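Local coordinates for protein INRS (Synechocystis sp. pcc 6803, PDB 5FMN) that senses nickel as a transcriptional regulator of the CsoR-like family, binding DNA and probably repressing its target genes, at the interface of chains A and B. Coordinates in Å, arbitrary orientation; residue numbers count along the deposited sequence, not the author numbering. Chains: chain A/B, INRS.

The interface of chains A and B. Residues chain A 79, 83, 99; chain B 79, 83, 86, 96, 99.
A:Ile83 reaches from helix 53-89 into the groove between helices 53-89 and 92-106 of chain B, and each of its branches finds a different partner. Its CD1 methyl meets the CD1 methyl of B:Leu99 at 3.5 Å, the two side chains crossing obliquely, while B:Leu96 runs antiparallel alongside and brings its CD2 to 3.9 Å from the same A:Ile83 CD1. With CG1 swung to the backbone N side, opposite the carbonyl carbon (chi1 -72°), the longer arm points at these leucines, and CG2 is left to touch the CB of B:Ala86 at 3.9 Å. The two Ile83 side chains pass at a slant, CG1 of A:Ile83 lying 3.8 Å from CG1 of B:Ile83. They differ in rotamer: B:Ile83 turns CG1 away from its backbone N (chi1 -162°), which makes this pair locally asymmetric within a two-fold interface. An alanine in place of A:Ile83 would probably leave B:Leu99 CD1 without its partner, thin the contacts to B:Leu96, B:Ala86 and B:Ile83, and open a gap in the groove. Packing is looser around the methionines, whose mutual contact runs through CE and SD. A:Met79 lies nearly perpendicular to B:Met79, the CE methyl of A:Met79 standing 3.8 Å from the SD thioether of B:Met79. That sulfur also lies 3.9 Å from CB of A:Leu99, and the methyl of B:Met79 is turned away from chain A. This aliphatic patch joins two copies of the metal-sensitive repressor domain and likely helps hold together the helical assembly through which nickel binding is thought to control DNA binding.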
loop_
_atom_site.group_PDB
_atom_site.type_symbol
_atom_site.label_atom_id
_atom_site.label_comp_id
_atom_site.label_asym_id
_atom_site.label_seq_id
_atom_site.Cartn_x
_atom_site.Cartn_y
_atom_site.Cartn_z
ATOM N N MET A 79 -4.102 14.071 -15.003
ATOM C CA MET A 79 -4.394 13.197 -16.107
ATOM C C MET A 79 -5.404 13.798 -17.072
ATOM O O MET A 79 -5.210 13.728 -18.288
ATOM C CB MET A 79 -4.838 11.862 -15.541
ATOM C CG MET A 79 -3.596 11.017 -15.293
ATOM S SD MET A 79 -3.525 9.691 -14.086
ATOM C CE MET A 79 -2.310 8.621 -14.846
ATOM N N ILE A 83 -4.651 14.513 -21.105
ATOM C CA ILE A 83 -5.446 13.896 -22.181
ATOM C C ILE A 83 -6.209 14.949 -22.961
ATOM O O ILE A 83 -6.347 14.843 -24.175
ATOM C CB ILE A 83 -6.397 12.787 -21.637
ATOM C CG1 ILE A 83 -5.556 11.567 -21.243
ATOM C CG2 ILE A 83 -7.463 12.360 -22.625
ATOM C CD1 ILE A 83 -6.344 10.389 -20.711
ATOM N N LEU A 99 2.133 11.339 -18.135
ATOM C CA LEU A 99 1.199 10.579 -17.352
ATOM C C LEU A 99 1.932 9.480 -16.597
ATOM O O LEU A 99 1.751 9.318 -15.389
ATOM C CB LEU A 99 0.158 9.965 -18.253
ATOM C CG LEU A 99 -0.863 10.916 -18.875
ATOM C CD1 LEU A 99 -1.810 10.129 -19.766
ATOM C CD2 LEU A 99 -1.618 11.671 -17.801
ATOM N N MET B 79 -3.603 2.998 -20.946
ATOM C CA MET B 79 -3.460 4.465 -20.945
ATOM C C MET B 79 -3.114 4.971 -22.322
ATOM O O MET B 79 -3.680 5.972 -22.776
ATOM C CB MET B 79 -2.346 4.937 -19.998
ATOM C CG MET B 79 -2.781 5.567 -18.680
ATOM S SD MET B 79 -1.454 6.444 -17.797
ATOM C CE MET B 79 -0.091 5.258 -17.911
ATOM N N ILE B 83 -5.417 7.613 -24.439
ATOM C CA ILE B 83 -4.961 8.921 -24.905
ATOM C C ILE B 83 -4.818 9.001 -26.434
ATOM O O ILE B 83 -5.104 10.055 -27.037
ATOM C CB ILE B 83 -3.672 9.379 -24.192
ATOM C CG1 ILE B 83 -3.506 10.895 -24.371
ATOM C CG2 ILE B 83 -2.460 8.655 -24.741
ATOM C CD1 ILE B 83 -2.231 11.464 -23.782
ATOM N N ALA B 86 -8.385 9.349 -27.849
ATOM C CA ALA B 86 -8.766 10.742 -27.615
ATOM C C ALA B 86 -8.248 11.728 -28.652
ATOM O O ALA B 86 -9.003 12.574 -29.145
ATOM C CB ALA B 86 -8.312 11.195 -26.217
ATOM N N LEU B 96 -11.385 9.552 -20.620
ATOM C CA LEU B 96 -11.129 9.772 -19.194
ATOM C C LEU B 96 -11.780 8.706 -18.303
ATOM O O LEU B 96 -11.186 8.252 -17.338
ATOM C CB LEU B 96 -11.625 11.148 -18.748
ATOM C CG LEU B 96 -10.761 12.346 -19.114
ATOM C CD1 LEU B 96 -11.311 13.557 -18.368
ATOM C CD2 LEU B 96 -9.281 12.125 -18.816
ATOM N N LEU B 99 -10.031 5.439 -18.423
ATOM C CA LEU B 99 -8.770 5.444 -17.737
ATOM C C LEU B 99 -9.060 5.280 -16.272
ATOM O O LEU B 99 -8.353 4.540 -15.598
ATOM C CB LEU B 99 -8.012 6.756 -17.939
ATOM C CG LEU B 99 -6.507 6.561 -18.088
ATOM C CD1 LEU B 99 -5.818 7.908 -18.229
ATOM C CD2 LEU B 99 -5.941 5.786 -16.906
#